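Local atomic coordinates of CRISPR-associated endonuclease C2c1 (Alicyclobacillus acidoterrestris, PDB entry 5U31), a protein that uses a guide RNA to recognise DNA beside a protospacer adjacent motif, and in its natural form cuts it with a RuvC nuclease site as part of CRISPR immunity. Residues K28-G33 with H389-R394; Y36-L41 with F381-A386; P687-A692 with R725-Q730. The protein carries 3 engineered substitutions. One frame throughout, in Å; residues are numbered along the deposited sequence.

Contact 1 of 3, residues K28-G33 with H389-R394. With nucleotides of chain B.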
# COMPACT_ATOMS: atom_id res chain seq x y z
N LYS A 28 26.04 -7.98 -18.65
CA LYS A 28 26.75 -8.94 -17.82
C LYS A 28 28.02 -8.35 -17.23
O LYS A 28 28.43 -8.72 -16.12
CB LYS A 28 27.11 -10.19 -18.62
CG LYS A 28 25.93 -10.90 -19.25
CD LYS A 28 26.34 -12.29 -19.73
CE LYS A 28 27.64 -12.27 -20.52
NZ LYS A 28 28.17 -13.65 -20.75
N GLU A 29 28.67 -7.43 -17.96
CA GLU A 29 29.91 -6.83 -17.48
C GLU A 29 29.65 -5.91 -16.30
O GLU A 29 30.35 -5.97 -15.28
CB GLU A 29 30.59 -6.06 -18.61
CG GLU A 29 31.18 -6.92 -19.71
CD GLU A 29 32.33 -7.76 -19.21
OE1 GLU A 29 33.09 -7.26 -18.37
OE2 GLU A 29 32.48 -8.92 -19.65
N VAL A 30 28.65 -5.03 -16.42
CA VAL A 30 28.37 -4.09 -15.34
C VAL A 30 27.89 -4.82 -14.10
O VAL A 30 28.21 -4.42 -12.97
CB VAL A 30 27.36 -3.03 -15.81
CG1 VAL A 30 26.98 -2.12 -14.66
CG2 VAL A 30 27.96 -2.20 -16.94
N ASN A 31 27.15 -5.91 -14.27
CA ASN A 31 26.76 -6.71 -13.12
C ASN A 31 27.97 -7.39 -12.49
O ASN A 31 28.10 -7.42 -11.27
CB ASN A 31 25.70 -7.73 -13.51
CG ASN A 31 24.33 -7.12 -13.64
OD1 ASN A 31 23.63 -6.95 -12.64
ND2 ASN A 31 23.94 -6.79 -14.86
N ALA A 32 28.86 -7.94 -13.32
CA ALA A 32 30.06 -8.56 -12.77
C ALA A 32 30.92 -7.53 -12.06
O ALA A 32 31.46 -7.80 -10.98
CB ALA A 32 30.85 -9.25 -13.88
N GLY A 33 31.05 -6.34 -12.65
CA GLY A 33 31.85 -5.30 -12.02
C GLY A 33 31.29 -4.88 -10.68
O GLY A 33 32.03 -4.75 -9.70
N HIS A 389 19.53 -11.16 -9.66
CA HIS A 389 19.34 -9.87 -9.01
C HIS A 389 20.06 -8.82 -9.84
O HIS A 389 21.14 -8.34 -9.47
CB HIS A 389 19.86 -9.90 -7.57
CG HIS A 389 19.27 -11.00 -6.75
ND1 HIS A 389 17.97 -10.99 -6.31
CD2 HIS A 389 19.81 -12.16 -6.31
CE1 HIS A 389 17.73 -12.09 -5.61
NE2 HIS A 389 18.83 -12.82 -5.60
N PRO A 390 19.49 -8.44 -10.98
CA PRO A 390 20.22 -7.57 -11.91
C PRO A 390 20.21 -6.12 -11.49
O PRO A 390 19.22 -5.60 -10.97
CB PRO A 390 19.46 -7.76 -13.23
CG PRO A 390 18.07 -8.07 -12.81
CD PRO A 390 18.19 -8.86 -11.53
N ILE A 391 21.34 -5.46 -11.70
CA ILE A 391 21.38 -4.03 -11.81
C ILE A 391 21.56 -3.69 -13.29
O ILE A 391 21.81 -4.56 -14.12
CB ILE A 391 22.47 -3.41 -10.90
CG1 ILE A 391 23.83 -4.07 -11.14
CG2 ILE A 391 22.05 -3.50 -9.45
CD1 ILE A 391 24.66 -3.41 -12.22
N TRP A 392 21.39 -2.42 -13.63
CA TRP A 392 21.36 -2.00 -15.03
C TRP A 392 22.47 -0.99 -15.28
O TRP A 392 22.76 -0.15 -14.43
CB TRP A 392 20.00 -1.42 -15.39
CG TRP A 392 18.86 -2.19 -14.78
CD1 TRP A 392 18.10 -1.83 -13.71
CD2 TRP A 392 18.38 -3.47 -15.20
NE1 TRP A 392 17.18 -2.80 -13.44
CE2 TRP A 392 17.33 -3.82 -14.34
CE3 TRP A 392 18.74 -4.36 -16.22
CZ2 TRP A 392 16.62 -5.02 -14.47
CZ3 TRP A 392 18.04 -5.54 -16.35
CH2 TRP A 392 16.99 -5.86 -15.48
N THR A 393 23.09 -1.08 -16.46
CA THR A 393 24.11 -0.10 -16.81
C THR A 393 23.48 1.27 -16.97
O THR A 393 22.45 1.42 -17.65
CB THR A 393 24.84 -0.51 -18.11
OG1 THR A 393 24.28 0.20 -19.22
CG2 THR A 393 24.70 -1.99 -18.36
N ARG A 394 24.07 2.27 -16.34
CA ARG A 394 23.57 3.63 -16.46
C ARG A 394 24.27 4.35 -17.61
O ARG A 394 25.33 3.95 -18.08
CB ARG A 394 23.77 4.40 -15.16
CG ARG A 394 22.97 3.87 -14.00
CD ARG A 394 23.41 4.51 -12.70
NE ARG A 394 22.69 3.95 -11.56
CZ ARG A 394 22.96 4.26 -10.29
NH1 ARG A 394 23.92 5.12 -10.01
NH2 ARG A 394 22.25 3.70 -9.32
P G B 95 10.74 -0.18 -12.57
OP1 G B 95 10.70 -1.31 -13.53
OP2 G B 95 9.87 -0.17 -11.37
O5' G B 95 12.24 0.01 -12.08
C5' G B 95 13.32 -0.00 -13.01
C4' G B 95 14.64 -0.06 -12.30
O4' G B 95 14.94 1.22 -11.70
C3' G B 95 14.71 -1.04 -11.14
O3' G B 95 14.92 -2.37 -11.57
C2' G B 95 15.83 -0.47 -10.28
O2' G B 95 17.10 -0.83 -10.78
C1' G B 95 15.65 1.04 -10.50
N9 G B 95 14.92 1.72 -9.41
C8 G B 95 13.60 2.10 -9.38
N7 G B 95 13.28 2.72 -8.27
C5 G B 95 14.46 2.76 -7.54
C6 G B 95 14.74 3.30 -6.26
O6 G B 95 13.98 3.88 -5.48
N1 G B 95 16.06 3.11 -5.90
C2 G B 95 17.00 2.48 -6.68
N2 G B 95 18.24 2.39 -6.16
N3 G B 95 16.76 1.97 -7.87
C4 G B 95 15.48 2.15 -8.23
P A B 96 14.33 -3.57 -10.69
OP1 A B 96 14.37 -4.83 -11.46
OP2 A B 96 13.05 -3.07 -10.14
O5' A B 96 15.39 -3.69 -9.51
C5' A B 96 16.75 -3.98 -9.80
C4' A B 96 17.63 -3.77 -8.60
O4' A B 96 17.65 -2.37 -8.25
C3' A B 96 17.19 -4.46 -7.32
O3' A B 96 17.52 -5.83 -7.26
C2' A B 96 17.88 -3.62 -6.26
O2' A B 96 19.26 -3.94 -6.19
C1' A B 96 17.75 -2.22 -6.85
N9 A B 96 16.54 -1.51 -6.37
C8 A B 96 15.30 -1.46 -6.95
N7 A B 96 14.44 -0.74 -6.27
C5 A B 96 15.16 -0.29 -5.17
C6 A B 96 14.82 0.52 -4.07
N6 A B 96 13.62 1.05 -3.87
N1 A B 96 15.77 0.77 -3.15
C2 A B 96 16.99 0.24 -3.33
N3 A B 96 17.42 -0.53 -4.32
C4 A B 96 16.45 -0.76 -5.22
P A B 97 16.57 -6.86 -6.47
OP1 A B 97 16.95 -8.25 -6.84
OP2 A B 97 15.16 -6.43 -6.64
O5' A B 97 16.99 -6.67 -4.95
C5' A B 97 18.31 -6.95 -4.53
C4' A B 97 18.67 -6.16 -3.30
O4' A B 97 18.46 -4.75 -3.53
C3' A B 97 17.83 -6.45 -2.07
O3' A B 97 18.22 -7.64 -1.41
C2' A B 97 18.04 -5.19 -1.25
O2' A B 97 19.32 -5.20 -0.63
C1' A B 97 18.03 -4.12 -2.34
N9 A B 97 16.67 -3.60 -2.54
C8 A B 97 15.74 -3.97 -3.48
N7 A B 97 14.60 -3.33 -3.37
C5 A B 97 14.78 -2.51 -2.27
C6 A B 97 13.94 -1.59 -1.62
N6 A B 97 12.69 -1.32 -2.01
N1 A B 97 14.43 -0.94 -0.55
C2 A B 97 15.68 -1.21 -0.15
N3 A B 97 16.57 -2.05 -0.67
C4 A B 97 16.05 -2.68 -1.74

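Contact 2 of 3, residues Y36-L41 with F381-A386. With SO4 (sulfate ion), chain F; nucleotides of chain B.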
# COMPACT_ATOMS: atom_id res chain seq x y z
N TYR A 36 31.92 -7.53 -8.17
CA TYR A 36 33.32 -7.57 -7.76
C TYR A 36 33.59 -6.55 -6.66
O TYR A 36 34.20 -6.88 -5.63
CB TYR A 36 34.24 -7.33 -8.96
CG TYR A 36 35.66 -6.99 -8.58
CD1 TYR A 36 36.14 -5.70 -8.69
CD2 TYR A 36 36.51 -7.97 -8.08
CE1 TYR A 36 37.43 -5.38 -8.33
CE2 TYR A 36 37.81 -7.66 -7.71
CZ TYR A 36 38.26 -6.37 -7.83
OH TYR A 36 39.54 -6.06 -7.47
N TYR A 37 33.14 -5.31 -6.85
CA TYR A 37 33.41 -4.27 -5.86
C TYR A 37 32.56 -4.46 -4.61
O TYR A 37 33.03 -4.21 -3.49
CB TYR A 37 33.16 -2.89 -6.46
CG TYR A 37 34.15 -2.50 -7.54
CD1 TYR A 37 35.48 -2.27 -7.24
CD2 TYR A 37 33.74 -2.34 -8.85
CE1 TYR A 37 36.39 -1.91 -8.23
CE2 TYR A 37 34.63 -1.98 -9.84
CZ TYR A 37 35.95 -1.77 -9.53
OH TYR A 37 36.83 -1.41 -10.52
N THR A 38 31.32 -4.89 -4.78
CA THR A 38 30.47 -5.17 -3.62
C THR A 38 31.07 -6.27 -2.75
O THR A 38 31.17 -6.12 -1.53
CB THR A 38 29.06 -5.53 -4.08
OG1 THR A 38 28.50 -4.42 -4.80
CG2 THR A 38 28.19 -5.83 -2.89
N GLU A 39 31.51 -7.36 -3.37
CA GLU A 39 32.17 -8.42 -2.61
C GLU A 39 33.41 -7.90 -1.90
O GLU A 39 33.70 -8.32 -0.77
CB GLU A 39 32.51 -9.58 -3.54
CG GLU A 39 33.11 -10.79 -2.87
CD GLU A 39 33.32 -11.92 -3.85
OE1 GLU A 39 32.41 -12.18 -4.66
OE2 GLU A 39 34.41 -12.53 -3.82
N TRP A 40 34.15 -6.96 -2.51
CA TRP A 40 35.29 -6.35 -1.84
C TRP A 40 34.85 -5.59 -0.60
O TRP A 40 35.45 -5.72 0.47
CB TRP A 40 36.03 -5.42 -2.80
CG TRP A 40 37.36 -5.95 -3.21
CD1 TRP A 40 37.69 -6.48 -4.42
CD2 TRP A 40 38.54 -6.03 -2.40
NE1 TRP A 40 39.00 -6.88 -4.41
CE2 TRP A 40 39.54 -6.61 -3.19
CE3 TRP A 40 38.84 -5.67 -1.09
CZ2 TRP A 40 40.83 -6.84 -2.70
CZ3 TRP A 40 40.11 -5.89 -0.61
CH2 TRP A 40 41.09 -6.47 -1.42
N LEU A 41 33.81 -4.77 -0.74
CA LEU A 41 33.30 -4.00 0.39
C LEU A 41 32.90 -4.92 1.54
O LEU A 41 33.15 -4.59 2.71
CB LEU A 41 32.12 -3.14 -0.05
CG LEU A 41 32.45 -1.98 -0.99
CD1 LEU A 41 31.17 -1.32 -1.48
CD2 LEU A 41 33.35 -0.98 -0.28
N PHE A 381 21.94 -10.15 3.06
CA PHE A 381 22.93 -9.58 2.15
C PHE A 381 22.92 -10.42 0.88
O PHE A 381 23.12 -11.63 0.94
CB PHE A 381 24.31 -9.56 2.79
CG PHE A 381 25.42 -9.13 1.86
CD1 PHE A 381 25.64 -7.79 1.60
CD2 PHE A 381 26.24 -10.07 1.25
CE1 PHE A 381 26.64 -7.39 0.75
CE2 PHE A 381 27.25 -9.67 0.39
CZ PHE A 381 27.45 -8.33 0.14
N THR A 382 22.68 -9.77 -0.26
CA THR A 382 22.60 -10.48 -1.54
C THR A 382 23.41 -9.73 -2.58
O THR A 382 23.10 -8.57 -2.89
CB THR A 382 21.15 -10.63 -2.00
OG1 THR A 382 20.54 -9.34 -2.12
CG2 THR A 382 20.35 -11.49 -1.03
N LEU A 383 24.43 -10.39 -3.12
CA LEU A 383 25.22 -9.81 -4.19
C LEU A 383 24.37 -9.62 -5.45
O LEU A 383 23.42 -10.37 -5.68
CB LEU A 383 26.41 -10.70 -4.53
CG LEU A 383 27.60 -10.91 -3.58
CD1 LEU A 383 28.07 -9.57 -3.04
CD2 LEU A 383 27.26 -11.86 -2.45
N PRO A 384 24.69 -8.63 -6.28
CA PRO A 384 24.03 -8.54 -7.59
C PRO A 384 24.39 -9.72 -8.47
O PRO A 384 25.45 -10.34 -8.33
CB PRO A 384 24.58 -7.23 -8.17
CG PRO A 384 25.90 -7.08 -7.53
CD PRO A 384 25.71 -7.59 -6.12
N ASP A 385 23.48 -10.02 -9.39
CA ASP A 385 23.68 -11.08 -10.37
C ASP A 385 23.08 -10.65 -11.70
O ASP A 385 22.04 -9.98 -11.73
CB ASP A 385 23.04 -12.40 -9.92
CG ASP A 385 23.12 -13.47 -10.98
OD1 ASP A 385 24.22 -14.05 -11.16
OD2 ASP A 385 22.10 -13.72 -11.65
N ALA A 386 23.73 -11.03 -12.80
CA ALA A 386 23.29 -10.57 -14.11
C ALA A 386 21.89 -11.06 -14.45
O ALA A 386 21.19 -10.41 -15.24
CB ALA A 386 24.28 -11.02 -15.18
S SO4 F . 41.49 -9.43 -6.13
O1 SO4 F . 40.37 -9.99 -5.38
O2 SO4 F . 42.73 -9.92 -5.54
O3 SO4 F . 41.40 -9.84 -7.53
O4 SO4 F . 41.48 -7.97 -6.06
P C B 98 17.13 -8.55 -0.67
OP1 C B 98 17.82 -9.77 -0.20
OP2 C B 98 15.94 -8.71 -1.55
O5' C B 98 16.72 -7.67 0.59
C5' C B 98 17.71 -7.28 1.53
C4' C B 98 17.21 -6.19 2.44
O4' C B 98 16.74 -5.06 1.66
C3' C B 98 16.02 -6.55 3.31
O3' C B 98 16.41 -7.28 4.45
C2' C B 98 15.42 -5.19 3.63
O2' C B 98 16.16 -4.54 4.65
C1' C B 98 15.66 -4.43 2.32
N1 C B 98 14.49 -4.47 1.42
C2 C B 98 13.38 -3.68 1.74
O2 C B 98 13.41 -2.97 2.76
N3 C B 98 12.29 -3.70 0.94
C4 C B 98 12.29 -4.47 -0.15
N4 C B 98 11.20 -4.45 -0.90
C5 C B 98 13.41 -5.28 -0.50
C6 C B 98 14.48 -5.25 0.30
P A B 97 16.57 -6.86 -6.47
OP1 A B 97 16.95 -8.25 -6.84
OP2 A B 97 15.16 -6.43 -6.64
O5' A B 97 16.99 -6.67 -4.95
C5' A B 97 18.31 -6.95 -4.53
C4' A B 97 18.67 -6.16 -3.30
O4' A B 97 18.46 -4.75 -3.53
C3' A B 97 17.83 -6.45 -2.07
O3' A B 97 18.22 -7.64 -1.41
C2' A B 97 18.04 -5.19 -1.25
O2' A B 97 19.32 -5.20 -0.63
C1' A B 97 18.03 -4.12 -2.34
N9 A B 97 16.67 -3.60 -2.54
C8 A B 97 15.74 -3.97 -3.48
N7 A B 97 14.60 -3.33 -3.37
C5 A B 97 14.78 -2.51 -2.27
C6 A B 97 13.94 -1.59 -1.62
N6 A B 97 12.69 -1.32 -2.01
N1 A B 97 14.43 -0.94 -0.55
C2 A B 97 15.68 -1.21 -0.15
N3 A B 97 16.57 -2.05 -0.67
C4 A B 97 16.05 -2.68 -1.74

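Contact 3 of 3, residues P687-A692 with R725-Q730. With nucleotides of chain B.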
# COMPACT_ATOMS: atom_id res chain seq x y z
N PRO A 687 -26.56 -28.84 -14.87
CA PRO A 687 -27.47 -30.00 -14.90
C PRO A 687 -26.75 -31.33 -15.09
O PRO A 687 -26.97 -32.26 -14.31
CB PRO A 687 -28.40 -29.67 -16.08
CG PRO A 687 -27.64 -28.68 -16.91
CD PRO A 687 -26.85 -27.87 -15.94
N ASP A 688 -25.88 -31.43 -16.10
CA ASP A 688 -25.33 -32.73 -16.47
C ASP A 688 -24.38 -33.27 -15.40
O ASP A 688 -24.34 -34.48 -15.16
CB ASP A 688 -24.63 -32.64 -17.82
CG ASP A 688 -23.66 -31.49 -17.90
OD1 ASP A 688 -22.45 -31.70 -17.67
OD2 ASP A 688 -24.11 -30.36 -18.19
N TRP A 689 -23.60 -32.39 -14.76
CA TRP A 689 -22.71 -32.87 -13.70
C TRP A 689 -23.49 -33.23 -12.45
O TRP A 689 -23.11 -34.17 -11.73
CB TRP A 689 -21.64 -31.84 -13.37
CG TRP A 689 -20.64 -32.38 -12.38
CD1 TRP A 689 -19.49 -33.06 -12.66
CD2 TRP A 689 -20.72 -32.30 -10.95
NE1 TRP A 689 -18.85 -33.41 -11.49
CE2 TRP A 689 -19.59 -32.95 -10.43
CE3 TRP A 689 -21.64 -31.75 -10.06
CZ2 TRP A 689 -19.35 -33.07 -9.06
CZ3 TRP A 689 -21.41 -31.86 -8.70
CH2 TRP A 689 -20.27 -32.51 -8.22
N ARG A 690 -24.56 -32.49 -12.15
CA ARG A 690 -25.41 -32.85 -11.02
C ARG A 690 -26.06 -34.21 -11.23
O ARG A 690 -26.14 -35.01 -10.30
CB ARG A 690 -26.47 -31.76 -10.81
CG ARG A 690 -27.52 -32.10 -9.79
CD ARG A 690 -28.42 -30.90 -9.56
NE ARG A 690 -28.98 -30.40 -10.82
CZ ARG A 690 -29.67 -29.27 -10.92
NH1 ARG A 690 -29.89 -28.52 -9.85
NH2 ARG A 690 -30.15 -28.89 -12.10
N GLU A 691 -26.52 -34.49 -12.45
CA GLU A 691 -27.10 -35.80 -12.74
C GLU A 691 -26.06 -36.90 -12.54
O GLU A 691 -26.38 -37.97 -12.00
CB GLU A 691 -27.66 -35.83 -14.15
CG GLU A 691 -28.82 -34.86 -14.37
CD GLU A 691 -29.48 -35.02 -15.73
OE1 GLU A 691 -29.32 -36.10 -16.35
OE2 GLU A 691 -30.15 -34.07 -16.17
N ALA A 692 -24.82 -36.66 -12.97
CA ALA A 692 -23.76 -37.64 -12.76
C ALA A 692 -23.51 -37.85 -11.28
O ALA A 692 -23.31 -38.99 -10.83
CB ALA A 692 -22.48 -37.18 -13.46
N ARG A 725 -13.31 -36.42 -13.36
CA ARG A 725 -12.99 -36.39 -14.78
C ARG A 725 -14.08 -35.69 -15.57
O ARG A 725 -13.79 -35.00 -16.56
CB ARG A 725 -12.78 -37.81 -15.29
CG ARG A 725 -11.58 -37.98 -16.20
CD ARG A 725 -11.37 -39.44 -16.59
NE ARG A 725 -10.25 -39.61 -17.52
CZ ARG A 725 -10.39 -39.65 -18.85
NH1 ARG A 725 -9.32 -39.80 -19.61
NH2 ARG A 725 -11.59 -39.54 -19.40
N HIS A 726 -15.34 -35.85 -15.16
CA HIS A 726 -16.44 -35.13 -15.80
C HIS A 726 -16.30 -33.63 -15.60
O HIS A 726 -16.30 -32.86 -16.57
CB HIS A 726 -17.78 -35.63 -15.25
CG HIS A 726 -18.98 -35.01 -15.89
ND1 HIS A 726 -18.91 -34.22 -17.02
CD2 HIS A 726 -20.30 -35.08 -15.57
CE1 HIS A 726 -20.12 -33.82 -17.35
NE2 HIS A 726 -20.98 -34.33 -16.49
N MSE A 727 -16.14 -33.20 -14.36
CA MSE A 727 -16.00 -31.78 -14.08
C MSE A 727 -14.70 -31.23 -14.66
O MSE A 727 -14.57 -30.02 -14.87
CB MSE A 727 -16.04 -31.52 -12.57
CG MSE A 727 -16.42 -30.10 -12.24
SE MSE A 727 -15.91 -29.58 -10.44
CE MSE A 727 -16.61 -31.13 -9.50
N GLY A 728 -13.74 -32.12 -14.90
CA GLY A 728 -12.49 -31.69 -15.50
C GLY A 728 -12.68 -31.20 -16.93
O GLY A 728 -12.01 -30.26 -17.36
N LYS A 729 -13.58 -31.83 -17.67
CA LYS A 729 -13.88 -31.33 -19.01
C LYS A 729 -14.66 -30.03 -18.95
O LYS A 729 -14.57 -29.21 -19.88
CB LYS A 729 -14.65 -32.39 -19.81
CG LYS A 729 -13.83 -33.62 -20.18
CD LYS A 729 -14.59 -34.52 -21.13
CE LYS A 729 -13.73 -35.68 -21.61
NZ LYS A 729 -14.43 -36.51 -22.64
N GLN A 730 -15.42 -29.81 -17.88
CA GLN A 730 -16.14 -28.55 -17.74
C GLN A 730 -15.19 -27.40 -17.42
O GLN A 730 -15.38 -26.28 -17.90
CB GLN A 730 -17.21 -28.67 -16.65
CG GLN A 730 -18.24 -29.75 -16.92
CD GLN A 730 -19.36 -29.74 -15.92
OE1 GLN A 730 -19.27 -29.10 -14.87
NE2 GLN A 730 -20.44 -30.45 -16.24
P C B 47 -3.25 -38.02 -19.89
OP1 C B 47 -2.18 -38.48 -20.81
OP2 C B 47 -3.08 -36.73 -19.17
O5' C B 47 -4.58 -37.95 -20.77
C5' C B 47 -5.26 -36.72 -20.97
C4' C B 47 -6.62 -36.75 -20.33
O4' C B 47 -6.65 -37.78 -19.31
C3' C B 47 -7.01 -35.48 -19.60
O3' C B 47 -7.52 -34.49 -20.46
C2' C B 47 -8.00 -35.98 -18.55
O2' C B 47 -9.29 -36.18 -19.13
C1' C B 47 -7.41 -37.35 -18.20
N1 C B 47 -6.53 -37.29 -17.01
C2 C B 47 -7.02 -37.70 -15.77
O2 C B 47 -8.19 -38.13 -15.69
N3 C B 47 -6.21 -37.64 -14.69
C4 C B 47 -4.95 -37.18 -14.80
N4 C B 47 -4.19 -37.13 -13.71
C5 C B 47 -4.43 -36.74 -16.05
C6 C B 47 -5.24 -36.82 -17.10
P C B 48 -6.71 -33.11 -20.66
OP1 C B 48 -7.13 -32.53 -21.97
OP2 C B 48 -5.27 -33.36 -20.40
O5' C B 48 -7.26 -32.19 -19.49
C5' C B 48 -8.65 -31.98 -19.33
C4' C B 48 -8.97 -31.30 -18.02
O4' C B 48 -8.78 -32.23 -16.92
C3' C B 48 -8.10 -30.11 -17.65
O3' C B 48 -8.48 -28.92 -18.31
C2' C B 48 -8.27 -30.04 -16.13
O2' C B 48 -9.50 -29.42 -15.79
C1' C B 48 -8.37 -31.52 -15.77
N1 C B 48 -7.07 -32.08 -15.32
C2 C B 48 -6.72 -31.89 -13.98
O2 C B 48 -7.50 -31.27 -13.25
N3 C B 48 -5.55 -32.39 -13.53
C4 C B 48 -4.75 -33.05 -14.37
N4 C B 48 -3.60 -33.53 -13.88
C5 C B 48 -5.09 -33.26 -15.74
C6 C B 48 -6.25 -32.76 -16.17

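Contact 1 of 3, residues K28-G33 with H389-R394
The flat carboxamide of Asn31 meets the backbone of Ile391 with both of its polar atoms. Asn31 makes a pair of side-chain-to-backbone hydrogen bonds to the loop, at the junction of the REC1 and wedge domains. OD1 accepts from Ile391 N at 2.9 Å. That bond uses a lone pair in the carbonyl plane and is fairly straight, 158° at the hydrogen. ND2 gives to Ile391 O at 3.2 Å. Here the donor is tilted 32° from the carbonyl plane of Ile391, and the bond is more bent. ND2 is also bonded to His27 O, one turn earlier on the same helix. Two rings of the loop face the guide RNA. One face of the Trp392 indole carries Pro390 O, offset toward the rim, and His27 also meets this ring. The indole edge takes the RNA in plane: NE1 donates to O3' of G95 of chain B at 3.0 Å, and OP1 of A96 of chain B lies beside CZ2. The His389 ring holds OP1 of A97 of chain B at its edge, through ND1 at 3.0 Å. The loop thus binds helix 17-45 through Asn31 and Val30, and the RNA backbone through its two rings. Its end joins the wedge sheet, where the backbone of Thr393 pairs with Ile482 on strand 473-483. Ile391 completes the apolar side of the contact. Its CG1 sits between the backbone N and the carbonyl carbon (chi1 52°), next to Asn31 OD1. CD1 reaches Val30 CG1, and the two side chains cross at about a right angle. The other branch of Val30 is used as well: CG2 packs on Thr393 CG2 at 3.6 Å.

Contact 2 of 3, residues Y36-L41 with F381-A386
Thr38 lays its methyl group against two side chains of the 381-386 loop. CG2 lies 3.7 Å from Leu383 CD1 and 4.0 Å from Phe381 CZ, approaching the ring obliquely. In both pairs the side chains slide past each other in opposite directions. The rotamer splits the two branches of Thr38. CG2 is anti to the backbone N and faces the loop. OG1 stands beside that N (chi1 -61°) and bonds to Val34 O in its own helix. The hydroxyl is therefore satisfied within the helix, and the contact is mainly apolar. Pro384 adds its ring, with CD near Thr38 OG1. Leu383 CD1 also nears the backbone N of Glu39, at 4.1 Å. The carboxylate of Glu39 is used elsewhere, in a salt bridge with Arg76. Away from the loop, Tyr36 OH and Trp40 NE1 both donate to O4 of a sulfate ion, probably from the crystallisation liquor. Arg193 binds the same ion. The loop itself has RNA nearby: Thr382 lies close to the backbone of A97 and C98 of chain B, with weak bonds at most. Helix 216-257 packs on Thr38, Phe381 and Pro384, helix 66-83 packs on Glu39, and the backbone of Phe381 bonds to Tyr50 of strand 49-52.

Contact 3 of 3, residues P687-A692 with R725-Q730
Asp688 OD1 has two side chains of the facing helix around it. Gln730 NE2 is 2.8 Å away, and Asp688 and Gln730 meet tip to tip with their planes 77° apart. The His726 ring turns its edge to the same oxygen, with CE1 and NE2 each 3.2 Å from Asp688 OD1. Asp688 CG lies between its backbone N and carbonyl carbon (chi1 50°), and the end of the side chain comes nearer to helix 709-739. Gln730 OE1 is hydrogen-bonded to Gln649. Next to these polar groups lies Trp689, which is buried. Its ring and that of His726 meet obliquely, with Trp689 CD1 3.6 Å from His726 CD2. On one face of the indole, offset toward the rim, sits CE of Met727, a selenomethionine, 3.4 Å from Trp689 CZ2. Its SE makes an oblique Met-aromatic contact with the five-membered ring. The indole NE1 bonds to Val723 O. Ala692 CB touches the edge of the His726 ring. On its far side helix 709-739 meets the guide RNA: Arg725 lies on C47 of chain B, and Gly728 O accepts from O2' of C48 of chain B. Helices 687-701 and 709-739 follow each other in sequence. Their axes here run 10.4 Å apart at 172°, an antiparallel helical hairpin of the REC2 domain.

Contacts 1 and 2 pack neighbouring parts of helix 17-45 against one connection, the chain that leads from helix 358-374 into the wedge sheet. They touch each other where Asn31 meets Asp385 and Ala386. Contact 1 is the more buried and combines backbone-directed hydrogen bonds with apolar packing. Contact 2 is partly buried and rests mainly on apolar packing. Contact 3 stands apart, its centre more than 50 Å from the other two, in the REC2 domain. It joins two helices rather than a helix and a loop. Its aromatic centre is buried, but its polar end is more open, with Asp688 exposed. All three have the guide RNA alongside.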